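Local coordinates for protein VirX1 (Cyanophage Syn10, PDB 6QGM) that is a viral flavin-dependent halogenase of the tryptophan halogenase family that iodinates diverse substrates, at residues E5-G11 against Q29-I35; W17-A21 against F172-K177. One frame throughout, in Å; residues are numbered along the deposited sequence.

Contact 1. Residues E5-G11 against Q29-I35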
# COMPACT_ATOMS: atom_id res chain seq x y z
N GLU B 5 -9.16 -36.19 -9.56
CA GLU B 5 -10.03 -36.85 -10.57
C GLU B 5 -11.40 -37.12 -9.96
O GLU B 5 -12.41 -37.02 -10.68
CB GLU B 5 -9.40 -38.13 -11.10
CG GLU B 5 -8.07 -37.91 -11.81
CD GLU B 5 -7.54 -39.14 -12.53
OE1 GLU B 5 -7.61 -40.24 -11.94
OE2 GLU B 5 -7.03 -39.00 -13.68
N SER B 6 -11.45 -37.48 -8.68
CA SER B 6 -12.71 -37.81 -7.98
C SER B 6 -12.85 -36.93 -6.74
O SER B 6 -11.83 -36.59 -6.13
CB SER B 6 -12.78 -39.26 -7.62
OG SER B 6 -11.84 -39.56 -6.61
N VAL B 7 -14.09 -36.61 -6.39
CA VAL B 7 -14.44 -35.71 -5.26
C VAL B 7 -15.54 -36.38 -4.43
O VAL B 7 -16.50 -36.90 -5.03
CB VAL B 7 -14.83 -34.32 -5.79
CG1 VAL B 7 -15.46 -33.45 -4.71
CG2 VAL B 7 -13.63 -33.61 -6.42
N ALA B 8 -15.38 -36.40 -3.11
CA ALA B 8 -16.40 -36.83 -2.12
C ALA B 8 -16.84 -35.61 -1.30
O ALA B 8 -16.03 -35.10 -0.51
CB ALA B 8 -15.83 -37.91 -1.24
N ILE B 9 -18.08 -35.16 -1.51
CA ILE B 9 -18.70 -34.06 -0.72
C ILE B 9 -19.44 -34.69 0.46
O ILE B 9 -20.32 -35.53 0.22
CB ILE B 9 -19.63 -33.21 -1.61
CG1 ILE B 9 -18.86 -32.61 -2.79
CG2 ILE B 9 -20.30 -32.12 -0.78
CD1 ILE B 9 -19.71 -32.37 -4.03
N VAL B 10 -19.08 -34.33 1.70
CA VAL B 10 -19.81 -34.79 2.91
C VAL B 10 -20.73 -33.65 3.35
O VAL B 10 -20.22 -32.54 3.62
CB VAL B 10 -18.85 -35.22 4.03
CG1 VAL B 10 -19.59 -35.75 5.25
CG2 VAL B 10 -17.84 -36.24 3.53
N GLY B 11 -22.04 -33.94 3.40
CA GLY B 11 -23.09 -32.96 3.74
C GLY B 11 -23.97 -32.67 2.54
O GLY B 11 -23.44 -32.49 1.42
N GLN B 29 -14.99 -33.30 -16.10
CA GLN B 29 -13.89 -34.30 -15.99
C GLN B 29 -13.95 -35.02 -14.63
O GLN B 29 -13.43 -36.15 -14.56
CB GLN B 29 -12.52 -33.64 -16.24
CG GLN B 29 -11.96 -32.80 -15.09
CD GLN B 29 -12.37 -31.34 -15.11
OE1 GLN B 29 -13.47 -30.99 -15.55
NE2 GLN B 29 -11.49 -30.47 -14.61
N LEU B 30 -14.55 -34.41 -13.60
CA LEU B 30 -14.59 -34.98 -12.22
C LEU B 30 -15.62 -36.10 -12.12
O LEU B 30 -16.73 -35.94 -12.67
CB LEU B 30 -14.95 -33.88 -11.21
CG LEU B 30 -13.91 -32.78 -11.00
CD1 LEU B 30 -14.38 -31.83 -9.91
CD2 LEU B 30 -12.54 -33.37 -10.65
N GLU B 31 -15.26 -37.17 -11.41
CA GLU B 31 -16.18 -38.14 -10.78
C GLU B 31 -16.58 -37.54 -9.42
O GLU B 31 -15.66 -37.19 -8.65
CB GLU B 31 -15.50 -39.50 -10.57
CG GLU B 31 -14.61 -39.94 -11.71
CD GLU B 31 -13.67 -41.08 -11.35
OE1 GLU B 31 -12.91 -40.94 -10.38
OE2 GLU B 31 -13.72 -42.13 -12.03
N ILE B 32 -17.87 -37.40 -9.14
CA ILE B 32 -18.38 -36.73 -7.91
C ILE B 32 -19.33 -37.66 -7.16
O ILE B 32 -20.22 -38.25 -7.82
CB ILE B 32 -19.06 -35.39 -8.25
CG1 ILE B 32 -18.16 -34.50 -9.10
CG2 ILE B 32 -19.54 -34.69 -6.98
CD1 ILE B 32 -18.89 -33.37 -9.77
N ALA B 33 -19.16 -37.77 -5.84
CA ALA B 33 -20.12 -38.42 -4.92
C ALA B 33 -20.48 -37.42 -3.83
O ALA B 33 -19.60 -36.60 -3.44
CB ALA B 33 -19.53 -39.68 -4.36
N LEU B 34 -21.75 -37.45 -3.37
CA LEU B 34 -22.21 -36.67 -2.20
C LEU B 34 -22.77 -37.61 -1.14
O LEU B 34 -23.73 -38.34 -1.44
CB LEU B 34 -23.26 -35.63 -2.61
CG LEU B 34 -23.61 -34.62 -1.52
CD1 LEU B 34 -23.84 -33.25 -2.10
CD2 LEU B 34 -24.79 -35.08 -0.69
N ILE B 35 -22.18 -37.57 0.06
CA ILE B 35 -22.56 -38.39 1.24
C ILE B 35 -23.47 -37.53 2.12
O ILE B 35 -23.03 -36.45 2.57
CB ILE B 35 -21.31 -38.88 1.98
CG1 ILE B 35 -20.47 -39.81 1.10
CG2 ILE B 35 -21.68 -39.53 3.30
CD1 ILE B 35 -18.99 -39.74 1.37
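Val7 and Ala33 sit at the middle of a parallel strand pair that illustrates how the first two strands of a Rossmann-like fold are zipped together. Six backbone hydrogen bonds run from Glu31 N to Glu5 O at one end to Gly11 N to Ile35 O at the other. Odd-numbered residues of strand 6-10 both give and accept: Val7 N donates to Glu31 O (2.8 Å), while Val7 O receives Ala33 N (2.9 Å). Ile9 repeats the pattern with Ala33 O and Ile35 N. Weaker CA-H...O contacts lie between these bonds, such as Ile32 CA to Val7 O at 3.4 Å.

The apolar contacts split by face. Val7, Ile9, Ile32 and Leu34 share one: Ile9 CD1 meets Ile32 CG2 at 3.8 Å, and its other branch, CG2, meets Leu34 CD1 at 3.9 Å. Placing CG1 beside its own backbone N (chi1 -58°) sends these two branches to different neighbours. Ala8, Val10, Ala33 and Ile35 line the other face, where Ile35 CD1 lies 4.3 Å from Val10 CG2.

Strand 221-224 pairs with strand 6-10 on its far edge, while strand 187-198 borders strand 31-36. Helix 14-26 covers the Ile9 and Leu34 face, completing a right-handed beta-alpha-beta unit whose Gly11 begins a probable dinucleotide-binding GxGxxG turn.

Contact 2. Residues W17-A21 against F172-K177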
# COMPACT_ATOMS: atom_id res chain seq x y z
N TRP B 17 -25.12 -29.49 -2.11
CA TRP B 17 -25.72 -29.60 -3.46
C TRP B 17 -25.27 -28.44 -4.35
O TRP B 17 -25.15 -28.66 -5.57
CB TRP B 17 -27.23 -29.71 -3.33
CG TRP B 17 -27.63 -31.02 -2.76
CD1 TRP B 17 -28.26 -31.26 -1.58
CD2 TRP B 17 -27.36 -32.30 -3.35
NE1 TRP B 17 -28.44 -32.61 -1.41
CE2 TRP B 17 -27.88 -33.27 -2.47
CE3 TRP B 17 -26.74 -32.72 -4.53
CZ2 TRP B 17 -27.79 -34.63 -2.74
CZ3 TRP B 17 -26.65 -34.07 -4.80
CH2 TRP B 17 -27.17 -35.01 -3.91
N MET B 18 -25.03 -27.27 -3.78
CA MET B 18 -24.44 -26.12 -4.50
C MET B 18 -23.07 -26.53 -5.04
O MET B 18 -22.80 -26.27 -6.23
CB MET B 18 -24.35 -24.88 -3.60
CG MET B 18 -25.66 -24.18 -3.44
SD MET B 18 -25.60 -22.80 -2.27
CE MET B 18 -24.57 -21.64 -3.16
N THR B 19 -22.27 -27.22 -4.22
CA THR B 19 -20.92 -27.74 -4.58
C THR B 19 -21.08 -28.85 -5.64
O THR B 19 -20.42 -28.77 -6.69
CB THR B 19 -20.16 -28.20 -3.33
OG1 THR B 19 -20.17 -27.14 -2.38
CG2 THR B 19 -18.74 -28.59 -3.62
N ALA B 20 -21.94 -29.83 -5.38
CA ALA B 20 -22.18 -30.97 -6.30
C ALA B 20 -22.61 -30.45 -7.68
O ALA B 20 -22.02 -30.90 -8.68
CB ALA B 20 -23.20 -31.92 -5.72
N ALA B 21 -23.59 -29.55 -7.74
CA ALA B 21 -24.16 -28.97 -8.99
C ALA B 21 -23.07 -28.24 -9.77
O ALA B 21 -22.85 -28.60 -10.95
CB ALA B 21 -25.30 -28.05 -8.66
N PHE B 172 -33.66 -25.13 -2.15
CA PHE B 172 -32.72 -24.68 -3.21
C PHE B 172 -31.75 -25.81 -3.52
O PHE B 172 -31.51 -26.10 -4.73
CB PHE B 172 -31.98 -23.40 -2.82
CG PHE B 172 -31.08 -22.90 -3.92
CD1 PHE B 172 -31.61 -22.45 -5.12
CD2 PHE B 172 -29.71 -22.91 -3.78
CE1 PHE B 172 -30.79 -22.02 -6.16
CE2 PHE B 172 -28.89 -22.45 -4.80
CZ PHE B 172 -29.43 -22.00 -5.98
N GLY B 173 -31.19 -26.43 -2.47
CA GLY B 173 -30.32 -27.60 -2.59
C GLY B 173 -31.04 -28.74 -3.30
O GLY B 173 -30.45 -29.33 -4.22
N GLN B 174 -32.27 -29.04 -2.88
CA GLN B 174 -33.11 -30.11 -3.45
C GLN B 174 -33.31 -29.85 -4.95
O GLN B 174 -33.36 -30.83 -5.70
CB GLN B 174 -34.44 -30.23 -2.70
CG GLN B 174 -34.29 -30.84 -1.32
CD GLN B 174 -33.61 -32.19 -1.39
OE1 GLN B 174 -32.41 -32.31 -1.16
NE2 GLN B 174 -34.36 -33.21 -1.76
N TYR B 175 -33.40 -28.59 -5.37
CA TYR B 175 -33.59 -28.22 -6.79
C TYR B 175 -32.31 -28.57 -7.56
O TYR B 175 -32.39 -29.33 -8.56
CB TYR B 175 -33.98 -26.76 -6.93
CG TYR B 175 -34.32 -26.35 -8.34
CD1 TYR B 175 -35.57 -26.58 -8.88
CD2 TYR B 175 -33.37 -25.76 -9.16
CE1 TYR B 175 -35.87 -26.23 -10.18
CE2 TYR B 175 -33.65 -25.39 -10.46
CZ TYR B 175 -34.91 -25.61 -10.97
OH TYR B 175 -35.19 -25.24 -12.25
N LEU B 176 -31.16 -28.06 -7.08
CA LEU B 176 -29.84 -28.28 -7.71
C LEU B 176 -29.59 -29.79 -7.82
O LEU B 176 -29.05 -30.23 -8.84
CB LEU B 176 -28.78 -27.59 -6.85
CG LEU B 176 -28.82 -26.06 -6.85
CD1 LEU B 176 -27.63 -25.49 -6.12
CD2 LEU B 176 -28.86 -25.54 -8.28
N LYS B 177 -30.00 -30.55 -6.81
CA LYS B 177 -29.89 -32.04 -6.74
C LYS B 177 -30.62 -32.68 -7.94
O LYS B 177 -29.96 -33.39 -8.72
CB LYS B 177 -30.47 -32.53 -5.42
CG LYS B 177 -30.40 -34.04 -5.20
CD LYS B 177 -30.97 -34.46 -3.87
CE LYS B 177 -32.35 -35.07 -3.98
NZ LYS B 177 -32.59 -35.99 -2.86
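Trp17 O accepts a hydrogen bond from Ala21 N (2.8 Å) within its own helix and is approached across the contact by Leu176 CB at 4.0 Å. Beside it, Trp17 CB packs against Gly173 O at 3.4 Å, an oxygen that accepts a hydrogen bond from Lys177 N in the second helix. At Gly173, which has no side chain, the backbones come to 5.1 Å between the CA atoms of Trp17 and Gly173. The segment axes run in roughly the same direction, 23° from parallel.

The main side-chain contact is a CH-pi packing of Lys177 on the indole. Lys177 CG lies 3.5 Å from the centroid of the Trp17 six-membered ring, only 8° off the ring normal, while CB lies over CD2 and CE3 and CD over CZ2. CG stands opposite the lysine's backbone N (chi1 -179°), which carries the methylenes over the ring; a bend at chi3 then leads the amine away.

On the other flank, Met18 meets both Leu176 and Phe172. Met18 CG touches Leu176 CD1 at 3.6 Å and lies at the edge of the Phe172 ring, where the thioether makes a Met-aromatic contact, with SD 5.4 Å from the Phe172 centroid. Farther along, Ala21 CB meets Leu176 CB at 3.9 Å.

Both aromatics have further partners: Trp17 NE1 is hydrogen-bonded to Glu36 and its ring meets His188 edge-to-face, while Trp67 and Phe53 pack on Phe172. The two helices are therefore joined by dispersion and CH-pi contacts, whereas the indole N-H finds its partner in Glu36, beyond both helices; that bond probably limits how far the ring can turn beneath the lysine methylenes.

From the N terminus, strand 6-10 leads into helix 14-26 and then into strand 31-36, and contact 1 closes this short excursion, with 17 residues between its segments. Residues 17-21 lie within that excursion, yet their partner in contact 2, residues 172-177, follows much later, with 150 residues in between. The two closures therefore cross along the chain. Helix 14-26 is the shared element: Ile9 CD1 and Leu34 CD1 pack against Ala20, and Leu34 CD2 touches Trp17 CZ2 at 3.7 Å. In layers, the parallel strand pair of contact 1 packs against one side of this helix, which contact 2 in turn ties to helix 169-181, a much later part of the fold.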